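Local coordinates for putative glyoxalase superfamily protein (Ralstonia eutropha, PDB 3IUZ) that probably acts as an iron-dependent 2-oxoadipate dioxygenase/decarboxylase that yields 2-hydroxyglutarate, at residues 23-28 and 70-75; 65-70 and 241-246; 157-162 and 217-222; 179-182 and 187-190; 211-216 and 294-299. All blocks are in the same frame, centred on the assembly; numbering follows the deposited sequence. Where two conformers were deposited one is given.

Contact 1: residues 23-28 and 70-75; sequences LSLVSV and DVAATG
Next to Val-71, which packs against Leu-25, the carbonyl oxygen of Asp-70 is gripped twice by one residue. Thr-74 OG1 donates to Asp-70 O at 2.7 Å, and Thr-74 N donates to Asp-70 O at 2.9 Å. The two donors arrive from opposite faces of the carbonyl plane. The hydroxyl can bend back this way because chi1 of Thr-74 is 54°. Thr-74 is the first residue here to leave helical phi/psi, though its N keeps that bond. Gly-75 follows with positive phi as the C-prime residue of a Schellman motif, and Gly-75 N reaches Ala-72 O at 3.2 Å.

The contact itself is apolar and small. No hydrogen bond passes between the two segments. One methyl does most of the work: Leu-25 CD1 lies 3.7 Å from Val-71 CG1. The two side chains cross at about a right angle. Leu-25 has CG opposite its backbone N, chi1 176°, which carries CD1 across to the other helix. The same methyl comes within 4.5 Å of Ala-72 CB at the margin.

Helix 16-25 and helix 62-73 therefore meet near their C-terminal ends. Asp-70 also forms a salt bridge with Arg-258. Leu-25 touches Leu-58 of helix 42-60 as well as Val-78, and backbone hydrogen bonds link Leu-25 and Ser-27 to Val-78, just ahead of strand 80-87.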
# COMPACT_ATOMS: atom_id res chain seq x y z
N LEU A 23 -9.89 -14.41 5.30
CA LEU A 23 -10.74 -14.93 4.24
C LEU A 23 -12.21 -14.69 4.59
O LEU A 23 -13.04 -14.53 3.71
CB LEU A 23 -10.49 -16.42 3.94
CG LEU A 23 -9.17 -16.82 3.25
CD1 LEU A 23 -8.96 -18.32 3.30
CD2 LEU A 23 -9.09 -16.33 1.81
N SER A 24 -12.55 -14.64 5.87
CA SER A 24 -13.93 -14.34 6.17
C SER A 24 -14.20 -12.83 6.04
O SER A 24 -15.33 -12.45 5.84
CB SER A 24 -14.31 -14.83 7.55
OG SER A 24 -13.79 -13.95 8.51
N LEU A 25 -13.17 -12.00 6.10
CA LEU A 25 -13.35 -10.54 6.11
C LEU A 25 -13.31 -9.93 4.68
O LEU A 25 -14.18 -9.13 4.34
CB LEU A 25 -12.24 -9.89 6.93
CG LEU A 25 -12.20 -8.38 6.98
CD1 LEU A 25 -13.45 -7.81 7.65
CD2 LEU A 25 -10.85 -7.93 7.66
N VAL A 26 -12.29 -10.28 3.91
CA VAL A 26 -11.95 -9.61 2.67
C VAL A 26 -12.44 -10.43 1.46
O VAL A 26 -12.02 -11.58 1.28
CB VAL A 26 -10.46 -9.42 2.53
CG1 VAL A 26 -10.12 -8.66 1.22
CG2 VAL A 26 -9.93 -8.64 3.75
N SER A 27 -13.32 -9.84 0.65
CA SER A 27 -13.82 -10.53 -0.54
C SER A 27 -12.73 -10.82 -1.50
O SER A 27 -11.84 -9.98 -1.74
CB SER A 27 -14.87 -9.73 -1.27
OG SER A 27 -16.00 -9.60 -0.46
N VAL A 28 -12.81 -12.01 -2.09
CA VAL A 28 -11.95 -12.35 -3.19
C VAL A 28 -12.77 -12.12 -4.43
O VAL A 28 -13.86 -12.66 -4.59
CB VAL A 28 -11.45 -13.84 -3.11
CG1 VAL A 28 -10.72 -14.23 -4.37
CG2 VAL A 28 -10.59 -14.04 -1.92
N ASP A 70 -15.71 -5.19 13.53
CA ASP A 70 -17.16 -5.08 13.47
C ASP A 70 -17.71 -5.74 12.19
O ASP A 70 -18.74 -6.38 12.19
CB ASP A 70 -17.64 -3.64 13.48
CG ASP A 70 -17.51 -2.96 14.83
OD1 ASP A 70 -17.11 -3.58 15.85
OD2 ASP A 70 -17.82 -1.75 14.83
N VAL A 71 -17.02 -5.54 11.08
CA VAL A 71 -17.48 -6.16 9.81
C VAL A 71 -17.54 -7.68 9.97
O VAL A 71 -18.55 -8.29 9.67
CB VAL A 71 -16.59 -5.70 8.62
CG1 VAL A 71 -16.86 -6.52 7.33
CG2 VAL A 71 -16.80 -4.17 8.38
N ALA A 72 -16.44 -8.28 10.44
CA ALA A 72 -16.41 -9.71 10.65
C ALA A 72 -17.50 -10.14 11.62
O ALA A 72 -18.23 -11.09 11.35
CB ALA A 72 -15.00 -10.16 11.15
N ALA A 73 -17.65 -9.40 12.72
CA ALA A 73 -18.63 -9.73 13.72
C ALA A 73 -20.03 -9.74 13.16
O ALA A 73 -20.86 -10.54 13.61
CB ALA A 73 -18.54 -8.78 14.97
N THR A 74 -20.32 -8.85 12.21
CA THR A 74 -21.67 -8.70 11.73
C THR A 74 -21.86 -9.34 10.36
O THR A 74 -22.88 -9.14 9.73
CB THR A 74 -22.05 -7.22 11.64
OG1 THR A 74 -21.08 -6.54 10.85
CG2 THR A 74 -22.07 -6.60 13.01
N GLY A 75 -20.89 -10.13 9.92
CA GLY A 75 -20.99 -10.83 8.67
C GLY A 75 -20.89 -10.02 7.40
O GLY A 75 -21.29 -10.51 6.36

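Contact 2: residues 65-70 and 241-246; sequences RAYTDD and DRVDDV
Tyr-67 and Asp-241 meet through a bridging water, where helix 62-73 lies beside strand 238-242 of the mixed sheet of this putative glyoxalase-superfamily protein. The water sits 2.7 Å from Tyr-67 OH, at the edge of the ring and in its plane. It is probably the donor to Asp-241 OD2, though it has more acceptors near it than protons to give. The direct touch is Tyr-67 CE2 to Asp-241 OD2 at 3.4 Å. Ring and carboxylate planes are turned 67° apart, and the two side chains cross at about a right angle. With chi1 of 174°, the tyrosine holds its ring opposite the backbone N, reaching toward the strand. Val-243 adds a looser apolar neighbour beside the phenol oxygen.

The second shell fixes the carboxylate. Asp-241 OD2 also hydrogen bonds Tyr-303 OH, and Asp-241 OD1 accepts from Val-79 N. Both oxygens of this buried acid are thus engaged, which limits its rotation. Around the tyrosine, Phe-305 of the neighbouring strand 293-306 makes an edge-to-face ring contact, and Leu-249 of helix 246-252 packs against both Tyr-67 and Val-243. The water completes the link with a short bond, its oxygen 2.6 Å from Asp-241 OD2.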
# COMPACT_ATOMS: atom_id res chain seq x y z
N ARG A 65 -8.53 -1.82 12.23
CA ARG A 65 -8.79 -3.08 12.89
C ARG A 65 -10.14 -3.06 13.61
O ARG A 65 -10.89 -4.06 13.52
CB ARG A 65 -7.63 -3.37 13.85
CG ARG A 65 -7.50 -4.82 14.30
CD ARG A 65 -6.06 -5.09 14.77
NE ARG A 65 -5.68 -4.29 15.95
CZ ARG A 65 -4.69 -3.37 16.02
NH1 ARG A 65 -3.90 -3.04 14.97
NH2 ARG A 65 -4.47 -2.75 17.19
N ALA A 66 -10.49 -1.95 14.26
CA ALA A 66 -11.79 -1.78 14.93
C ALA A 66 -12.97 -1.90 14.00
O ALA A 66 -13.94 -2.65 14.25
CB ALA A 66 -11.87 -0.39 15.64
N TYR A 67 -12.89 -1.13 12.91
CA TYR A 67 -13.87 -1.18 11.85
C TYR A 67 -14.02 -2.61 11.30
O TYR A 67 -15.13 -3.14 11.23
CB TYR A 67 -13.56 -0.20 10.70
CG TYR A 67 -14.55 -0.40 9.55
CD1 TYR A 67 -15.83 0.11 9.65
CD2 TYR A 67 -14.22 -1.15 8.41
CE1 TYR A 67 -16.77 -0.12 8.66
CE2 TYR A 67 -15.15 -1.37 7.41
CZ TYR A 67 -16.41 -0.85 7.53
OH TYR A 67 -17.34 -1.06 6.59
N THR A 68 -12.91 -3.22 10.91
CA THR A 68 -13.00 -4.52 10.27
C THR A 68 -13.42 -5.60 11.26
O THR A 68 -14.12 -6.54 10.87
CB THR A 68 -11.68 -4.92 9.57
OG1 THR A 68 -10.63 -4.93 10.52
CG2 THR A 68 -11.34 -3.99 8.36
N ASP A 69 -13.03 -5.48 12.55
CA ASP A 69 -13.57 -6.40 13.58
C ASP A 69 -15.12 -6.38 13.62
O ASP A 69 -15.78 -7.43 13.75
CB ASP A 69 -13.01 -6.07 14.96
CG ASP A 69 -11.58 -6.55 15.17
OD1 ASP A 69 -11.02 -7.28 14.32
OD2 ASP A 69 -10.98 -6.16 16.21
N ASP A 70 -15.71 -5.19 13.53
CA ASP A 70 -17.16 -5.08 13.47
C ASP A 70 -17.71 -5.74 12.19
O ASP A 70 -18.74 -6.38 12.19
CB ASP A 70 -17.64 -3.64 13.48
CG ASP A 70 -17.51 -2.96 14.83
OD1 ASP A 70 -17.11 -3.58 15.85
OD2 ASP A 70 -17.82 -1.75 14.83
N ASP A 241 -11.30 0.75 1.22
CA ASP A 241 -12.32 -0.30 1.27
C ASP A 241 -13.44 0.25 0.42
O ASP A 241 -13.91 1.37 0.67
CB ASP A 241 -12.72 -0.50 2.74
CG ASP A 241 -13.81 -1.54 2.97
OD1 ASP A 241 -14.40 -2.10 2.01
OD2 ASP A 241 -14.07 -1.82 4.18
N ARG A 242 -13.85 -0.52 -0.58
CA ARG A 242 -14.87 -0.09 -1.53
C ARG A 242 -16.26 -0.45 -0.99
O ARG A 242 -16.59 -1.65 -0.85
CB ARG A 242 -14.67 -0.71 -2.92
CG ARG A 242 -15.64 -0.16 -3.95
CD ARG A 242 -15.53 -0.94 -5.29
NE ARG A 242 -14.14 -0.96 -5.78
CZ ARG A 242 -13.70 -1.71 -6.77
NH1 ARG A 242 -14.51 -2.58 -7.35
NH2 ARG A 242 -12.43 -1.61 -7.18
N VAL A 243 -17.05 0.57 -0.68
CA VAL A 243 -18.35 0.41 -0.03
C VAL A 243 -19.44 1.02 -0.88
O VAL A 243 -19.17 1.82 -1.81
CB VAL A 243 -18.37 1.02 1.42
CG1 VAL A 243 -17.33 0.31 2.32
CG2 VAL A 243 -18.09 2.56 1.40
N ASP A 244 -20.69 0.63 -0.59
CA ASP A 244 -21.84 1.10 -1.36
C ASP A 244 -22.10 2.56 -1.16
O ASP A 244 -22.59 3.21 -2.08
CB ASP A 244 -23.13 0.39 -0.94
CG ASP A 244 -23.17 -1.08 -1.33
OD1 ASP A 244 -22.48 -1.49 -2.31
OD2 ASP A 244 -23.92 -1.81 -0.65
N ASP A 245 -21.84 3.08 0.04
CA ASP A 245 -22.22 4.44 0.37
C ASP A 245 -21.35 5.07 1.44
O ASP A 245 -21.58 4.87 2.63
CB ASP A 245 -23.70 4.51 0.82
CG ASP A 245 -24.12 5.91 1.32
OD1 ASP A 245 -23.55 6.95 0.93
OD2 ASP A 245 -25.03 5.97 2.15
N VAL A 246 -20.39 5.89 1.02
CA VAL A 246 -19.47 6.45 1.98
C VAL A 246 -20.15 7.42 2.90
O VAL A 246 -19.68 7.61 4.02
CB VAL A 246 -18.21 7.19 1.36
CG1 VAL A 246 -17.26 6.22 0.78
CG2 VAL A 246 -18.64 8.27 0.38
O HOH W 1 -16.47 -2.72 4.58

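Contact 3: residues 157-162 and 217-222; sequences REAVGR and ETLLRE
This is a helix-helix packing contact between mostly buried side chains that meet through their methyl groups, joining helix 154-164 to helix 213-222 far out from the centre of the chain. The short axes approach to 9.2 Å. Their directions run at 130° to each other, so the helices are closer to antiparallel than parallel but clearly crossed. No hydrogen bond connects the two segments.

Leu-219 carries most of the contact. Its CG is opposite the carbonyl carbon, chi1 -59°, and together with chi2 of 171° this sends CD2 into the angle between Ala-159 and Val-160. Leu-219 CD2 lies 3.8 Å from Ala-159 CB. The approach of Leu-219 CD2 to Val-160 CG2 is tighter, 3.4 Å, shorter than usual carbon contact. These two side chains cross at about a right angle and meet methyl to methyl. At Ala-159 the backbones come nearest, its CA 6.8 Å from the CA of Leu-219. Thr-218 CG2 stands 4.0 Å from Ala-159 CB, roughly at right angles to the direction of Leu-219 CD2. Thr-218 presents its methyl to Ala-159, while its OG1 hydrogen bonds back to Ala-214 O within its own helix.

Other parts of the fold close in on these residues. Met-226 of helix 224-232 touches both Val-160 and Leu-219, and Ala-230 also meets Leu-219. Phe-156, earlier in helix 154-164, packs on Leu-219 and Glu-222. Trp-90, in a loop, lies against Val-160.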
# COMPACT_ATOMS: atom_id res chain seq x y z
N ARG A 157 16.83 19.64 0.83
CA ARG A 157 17.36 18.66 -0.12
C ARG A 157 18.54 17.86 0.44
O ARG A 157 18.66 16.67 0.18
CB ARG A 157 17.65 19.32 -1.47
CG ARG A 157 16.32 19.75 -2.14
CD ARG A 157 16.35 20.63 -3.40
NE ARG A 157 17.69 20.99 -3.72
CZ ARG A 157 18.26 22.14 -3.45
NH1 ARG A 157 17.61 23.17 -2.91
NH2 ARG A 157 19.50 22.26 -3.78
N GLU A 158 19.40 18.50 1.24
CA GLU A 158 20.46 17.80 1.96
C GLU A 158 19.90 16.82 2.98
O GLU A 158 20.44 15.73 3.18
CB GLU A 158 21.34 18.80 2.71
CG GLU A 158 22.16 19.68 1.79
CD GLU A 158 22.65 20.94 2.50
OE1 GLU A 158 22.61 21.00 3.77
OE2 GLU A 158 23.08 21.87 1.76
N ALA A 159 18.83 17.23 3.66
CA ALA A 159 18.16 16.36 4.62
C ALA A 159 17.59 15.12 3.91
O ALA A 159 17.78 14.00 4.40
CB ALA A 159 17.07 17.10 5.34
N VAL A 160 16.95 15.32 2.76
CA VAL A 160 16.43 14.19 2.01
C VAL A 160 17.53 13.15 1.76
O VAL A 160 17.37 11.98 2.10
CB VAL A 160 15.72 14.62 0.71
CG1 VAL A 160 15.36 13.36 -0.16
CG2 VAL A 160 14.49 15.42 1.05
N GLY A 161 18.66 13.58 1.23
CA GLY A 161 19.72 12.66 0.89
C GLY A 161 20.31 11.95 2.09
O GLY A 161 20.63 10.77 2.03
N ARG A 162 20.44 12.65 3.21
CA ARG A 162 20.90 11.95 4.41
C ARG A 162 19.91 10.87 4.84
O ARG A 162 20.33 9.83 5.32
CB ARG A 162 21.19 12.90 5.58
CG ARG A 162 22.55 13.56 5.50
CD ARG A 162 22.90 14.17 6.85
NE ARG A 162 21.97 15.26 7.08
CZ ARG A 162 22.10 16.47 6.55
NH1 ARG A 162 23.15 16.77 5.79
NH2 ARG A 162 21.20 17.39 6.81
N GLU A 217 12.87 16.97 11.27
CA GLU A 217 12.29 18.29 11.55
C GLU A 217 12.53 19.26 10.40
O GLU A 217 11.62 19.98 10.02
CB GLU A 217 12.80 18.82 12.90
CG GLU A 217 12.29 17.94 14.06
CD GLU A 217 13.00 18.13 15.39
OE1 GLU A 217 14.08 18.75 15.45
OE2 GLU A 217 12.44 17.64 16.39
N THR A 218 13.72 19.25 9.82
CA THR A 218 13.97 20.07 8.61
C THR A 218 12.97 19.76 7.51
O THR A 218 12.40 20.68 6.88
CB THR A 218 15.38 19.85 8.07
OG1 THR A 218 16.32 20.35 9.04
CG2 THR A 218 15.58 20.56 6.72
N LEU A 219 12.72 18.47 7.28
CA LEU A 219 11.74 18.08 6.27
C LEU A 219 10.36 18.56 6.66
O LEU A 219 9.59 19.10 5.84
CB LEU A 219 11.75 16.56 6.04
CG LEU A 219 13.10 15.90 5.58
CD1 LEU A 219 13.00 14.37 5.61
CD2 LEU A 219 13.56 16.38 4.23
N LEU A 220 10.03 18.38 7.93
CA LEU A 220 8.68 18.68 8.36
C LEU A 220 8.32 20.15 8.21
O LEU A 220 7.15 20.47 7.96
CB LEU A 220 8.46 18.21 9.78
CG LEU A 220 7.07 18.28 10.38
CD1 LEU A 220 5.99 17.61 9.51
CD2 LEU A 220 7.12 17.69 11.81
N ARG A 221 9.29 21.03 8.32
CA ARG A 221 9.03 22.45 8.14
C ARG A 221 8.56 22.81 6.72
O ARG A 221 7.89 23.83 6.53
CB ARG A 221 10.26 23.26 8.50
CG ARG A 221 10.73 22.95 9.91
CD ARG A 221 11.40 24.08 10.65
NE ARG A 221 11.88 23.52 11.91
CZ ARG A 221 13.09 22.96 12.08
NH1 ARG A 221 13.98 22.91 11.09
NH2 ARG A 221 13.40 22.44 13.27
N GLU A 222 8.92 22.02 5.72
CA GLU A 222 8.53 22.35 4.34
C GLU A 222 7.54 21.38 3.72
O GLU A 222 6.82 21.75 2.81
CB GLU A 222 9.75 22.53 3.46
CG GLU A 222 10.80 23.47 4.07
CD GLU A 222 12.02 23.62 3.25
OE1 GLU A 222 11.89 23.69 2.01
OE2 GLU A 222 13.12 23.68 3.85

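Contact 4: residues 179-182 and 187-190; sequences LWQL and VLTV
Leu-182 and Leu-188 pack together where the short strand 187-188 follows helix 173-185 and packs back on its last turns. One residue separates the helix from the strand. That strand pairs antiparallel with 40-41 in a two-stranded sheet.

The side chains of the two leucines use different torsions. Leu-182 has CG opposite the backbone N, chi1 179°. This points CD1 at the backbone of the strand, 3.7 Å from Val-187 N. Leu-188 has CG opposite the carbonyl carbon instead, chi1 -69°. Its branched end therefore swings back toward the helix, and Leu-188 CG comes 4.0 Å from Leu-182 CB. The two methyls of Leu-188 then divide: CD1 stays by Leu-182 CB, while CD2 turns to Gln-181. The glutamine chain is extended beyond CG and crosses Leu-188 at about a right angle. The bond from CA to CB of Val-187 points away from the helix, and a bound triethylene glycol, probably from the crystallisation liquor, lies about 4 Å from the Val-187 side chain.

Neighbouring helices close the leucine cluster. Ile-45 of helix 42-60 and Leu-196 of helix 190-200 each touch both leucines, and Leu-110 touches Leu-182. Thr-189 is the N-cap of helix 190-200, with its OG1 accepting from Asp-192 N. At the partly exposed margin, Leu-188 CD2 sits 3.8 Å from Gln-181 CB and 4.0 Å from Gln-181 OE1.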
# COMPACT_ATOMS: atom_id res chain seq x y z
N LEU A 179 9.56 -13.67 -9.76
CA LEU A 179 8.80 -12.63 -10.45
C LEU A 179 8.83 -12.79 -11.98
O LEU A 179 7.81 -12.75 -12.65
CB LEU A 179 9.40 -11.29 -10.05
CG LEU A 179 8.49 -10.09 -10.03
CD1 LEU A 179 7.15 -10.49 -9.41
CD2 LEU A 179 9.24 -8.94 -9.27
N TRP A 180 10.03 -12.98 -12.54
CA TRP A 180 10.20 -13.08 -13.97
C TRP A 180 9.85 -14.46 -14.55
O TRP A 180 9.43 -14.52 -15.72
CB TRP A 180 11.60 -12.53 -14.36
CG TRP A 180 11.56 -11.08 -14.10
CD1 TRP A 180 12.03 -10.41 -12.99
CD2 TRP A 180 10.81 -10.12 -14.85
NE1 TRP A 180 11.68 -9.09 -13.07
CE2 TRP A 180 10.92 -8.89 -14.19
CE3 TRP A 180 10.05 -10.19 -16.03
CZ2 TRP A 180 10.31 -7.72 -14.67
CZ3 TRP A 180 9.43 -9.03 -16.49
CH2 TRP A 180 9.62 -7.80 -15.82
N GLN A 181 9.94 -15.54 -13.76
CA GLN A 181 9.34 -16.83 -14.12
C GLN A 181 7.81 -16.67 -14.25
O GLN A 181 7.19 -17.21 -15.17
CB GLN A 181 9.64 -17.94 -13.08
CG GLN A 181 11.17 -18.30 -13.14
CD GLN A 181 11.58 -19.37 -12.19
OE1 GLN A 181 10.73 -19.99 -11.52
NE2 GLN A 181 12.89 -19.60 -12.11
N LEU A 182 7.24 -15.94 -13.30
CA LEU A 182 5.80 -15.71 -13.23
C LEU A 182 5.37 -14.90 -14.45
O LEU A 182 4.39 -15.25 -15.07
CB LEU A 182 5.41 -14.97 -11.95
CG LEU A 182 3.92 -14.63 -11.76
CD1 LEU A 182 3.03 -15.87 -11.80
CD2 LEU A 182 3.72 -13.85 -10.44
N VAL A 187 2.14 -18.40 -14.32
CA VAL A 187 1.92 -19.23 -13.17
C VAL A 187 3.25 -19.50 -12.47
O VAL A 187 4.31 -19.36 -13.08
CB VAL A 187 1.33 -20.62 -13.53
CG1 VAL A 187 -0.08 -20.45 -14.11
CG2 VAL A 187 2.29 -21.43 -14.45
N LEU A 188 3.16 -19.85 -11.20
CA LEU A 188 4.24 -20.50 -10.44
C LEU A 188 3.57 -21.68 -9.72
O LEU A 188 2.36 -21.68 -9.56
CB LEU A 188 4.85 -19.56 -9.39
CG LEU A 188 5.68 -18.37 -9.87
CD1 LEU A 188 5.86 -17.38 -8.72
CD2 LEU A 188 7.03 -18.84 -10.49
N THR A 189 4.34 -22.65 -9.23
CA THR A 189 3.76 -23.63 -8.30
C THR A 189 3.19 -22.86 -7.10
O THR A 189 3.62 -21.72 -6.84
CB THR A 189 4.83 -24.63 -7.80
OG1 THR A 189 5.83 -23.92 -7.06
CG2 THR A 189 5.47 -25.40 -9.00
N VAL A 190 2.23 -23.44 -6.37
CA VAL A 190 1.66 -22.75 -5.24
C VAL A 190 2.79 -22.47 -4.22
O VAL A 190 2.85 -21.39 -3.67
CB VAL A 190 0.44 -23.49 -4.64
CG1 VAL A 190 -0.03 -22.78 -3.35
CG2 VAL A 190 -0.74 -23.59 -5.66

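Contact 5: residues 211-216 and 294-299; sequences PRLADY and VERDVP
Leu-213 and Tyr-216 both carry CG opposite the backbone N, with chi1 of 176° and 168°, and this aims them at Arg-296 and Val-298. Arg-296 bends at chi2, -76°, which folds its guanidinium back over the strand toward Leu-213. The methyl Leu-213 CD2 then lies over one face of that group, 3.6 Å from Arg-296 NH2. The two side chains cross at about a right angle. Within the strand, Arg-296 NH1 donates to Glu-295 O at 3.2 Å. The N-H points almost straight at the oxygen, but the nitrogen stands above the carbonyl plane. This bond would limit the rotation of the guanidinium.

The contact lays the first turn of helix 213-222 against strand 293-306 of the mixed sheet. Here the strand pairs antiparallel with strand 281-287. Val-294, Arg-296 and Val-298 alternate along it with their CB atoms toward the helix. Leu-213 CD2 also meets Val-294 CG2 at 4.2 Å. Deeper in, Tyr-216 OH reaches Val-298 CG1 at 3.7 Å, the two side chains running past each other in opposite directions. Phe-286 of the partner strand meets the Tyr-216 ring, and Thr-231 of helix 224-232 touches both Tyr-216 and Val-298.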
# COMPACT_ATOMS: atom_id res chain seq x y z
N PRO A 211 16.28 7.80 10.82
CA PRO A 211 16.77 9.13 10.50
C PRO A 211 17.07 9.99 11.73
O PRO A 211 16.56 9.73 12.83
CB PRO A 211 15.59 9.76 9.78
CG PRO A 211 14.44 9.17 10.43
CD PRO A 211 14.82 7.73 10.70
N ARG A 212 17.87 11.03 11.50
CA ARG A 212 18.21 12.02 12.53
C ARG A 212 16.98 12.85 12.82
O ARG A 212 16.24 13.24 11.93
CB ARG A 212 19.29 12.94 12.03
CG ARG A 212 20.61 12.25 11.91
CD ARG A 212 21.68 13.13 11.35
NE ARG A 212 22.78 12.24 10.98
CZ ARG A 212 23.90 12.63 10.38
NH1 ARG A 212 24.12 13.92 10.12
NH2 ARG A 212 24.81 11.70 10.08
N LEU A 213 16.76 13.12 14.09
CA LEU A 213 15.61 13.88 14.48
C LEU A 213 15.65 15.23 13.79
O LEU A 213 14.63 15.72 13.27
CB LEU A 213 15.56 14.01 16.01
CG LEU A 213 14.42 14.90 16.55
CD1 LEU A 213 13.09 14.32 16.18
CD2 LEU A 213 14.50 15.05 18.06
N ALA A 214 16.84 15.84 13.78
CA ALA A 214 17.04 17.14 13.13
C ALA A 214 16.67 17.14 11.65
O ALA A 214 16.14 18.12 11.18
CB ALA A 214 18.48 17.60 13.30
N ASP A 215 16.93 16.05 10.94
CA ASP A 215 16.60 16.00 9.52
C ASP A 215 15.10 15.84 9.33
O ASP A 215 14.50 16.50 8.46
CB ASP A 215 17.36 14.86 8.80
CG ASP A 215 18.82 15.14 8.69
OD1 ASP A 215 19.20 16.34 8.79
OD2 ASP A 215 19.58 14.18 8.52
N TYR A 216 14.49 15.01 10.18
CA TYR A 216 13.03 14.83 10.19
C TYR A 216 12.35 16.18 10.34
O TYR A 216 11.43 16.53 9.56
CB TYR A 216 12.57 13.86 11.31
CG TYR A 216 11.07 13.89 11.52
CD1 TYR A 216 10.22 13.25 10.62
CD2 TYR A 216 10.49 14.59 12.59
CE1 TYR A 216 8.84 13.28 10.79
CE2 TYR A 216 9.07 14.64 12.77
CZ TYR A 216 8.25 13.98 11.90
OH TYR A 216 6.86 14.03 12.03
N VAL A 294 16.28 8.44 20.16
CA VAL A 294 15.15 9.06 20.85
C VAL A 294 13.87 8.62 20.14
O VAL A 294 13.91 8.08 19.05
CB VAL A 294 15.25 10.59 20.87
CG1 VAL A 294 16.60 11.04 21.49
CG2 VAL A 294 15.08 11.13 19.49
N GLU A 295 12.73 8.82 20.75
CA GLU A 295 11.48 8.36 20.16
C GLU A 295 10.52 9.51 20.08
O GLU A 295 10.53 10.38 20.92
CB GLU A 295 10.87 7.24 21.00
CG GLU A 295 11.73 5.96 21.02
CD GLU A 295 10.97 4.76 21.51
OE1 GLU A 295 9.95 4.92 22.22
OE2 GLU A 295 11.36 3.63 21.15
N ARG A 296 9.66 9.48 19.08
CA ARG A 296 8.58 10.44 18.98
C ARG A 296 7.35 9.73 18.43
O ARG A 296 7.45 8.71 17.76
CB ARG A 296 8.96 11.56 18.02
CG ARG A 296 10.01 12.49 18.53
CD ARG A 296 9.42 13.45 19.55
NE ARG A 296 10.33 14.54 19.82
CZ ARG A 296 11.44 14.45 20.54
NH1 ARG A 296 11.83 13.29 21.07
NH2 ARG A 296 12.17 15.53 20.72
N ASP A 297 6.20 10.32 18.72
CA ASP A 297 4.91 9.86 18.23
C ASP A 297 4.59 10.65 16.97
O ASP A 297 4.58 11.88 16.99
CB ASP A 297 3.83 10.07 19.27
CG ASP A 297 4.16 9.37 20.59
OD1 ASP A 297 4.04 8.13 20.65
OD2 ASP A 297 4.55 10.07 21.53
N VAL A 298 4.38 9.95 15.85
CA VAL A 298 4.24 10.66 14.58
C VAL A 298 3.03 10.04 13.87
O VAL A 298 2.61 8.96 14.25
CB VAL A 298 5.53 10.53 13.72
CG1 VAL A 298 6.71 11.21 14.37
CG2 VAL A 298 5.85 9.02 13.38
N PRO A 299 2.49 10.70 12.83
CA PRO A 299 1.36 10.11 12.12
C PRO A 299 1.77 8.85 11.38
O PRO A 299 2.82 8.84 10.74
CB PRO A 299 0.98 11.19 11.12
CG PRO A 299 1.47 12.42 11.68
CD PRO A 299 2.75 12.07 12.39

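How the contacts relate
The contacts fall into two touching pairs and one outlier. Contacts 1 and 2 share Asp-70 and helix 62-73, and Leu-25 CD1 packs 3.5 Å from Thr-68 O between them. Contacts 3 and 5 share helix 213-222, with centres 12 Å apart. A salt bridge joins them, Arg-162 NE to Asp-215 OD2 at 3.0 Å. Contacts 1 and 3 lie on opposite sides of the chain's centre, their centres about 41 Å apart. Contacts 2 and 5 reach neighbouring strands of one sheet, 238-242 and 293-306, with nearest atoms about 14 Å apart. Contact 4, beside the triethylene glycol, stands apart; its nearest atoms are about 12 Å from contact 1.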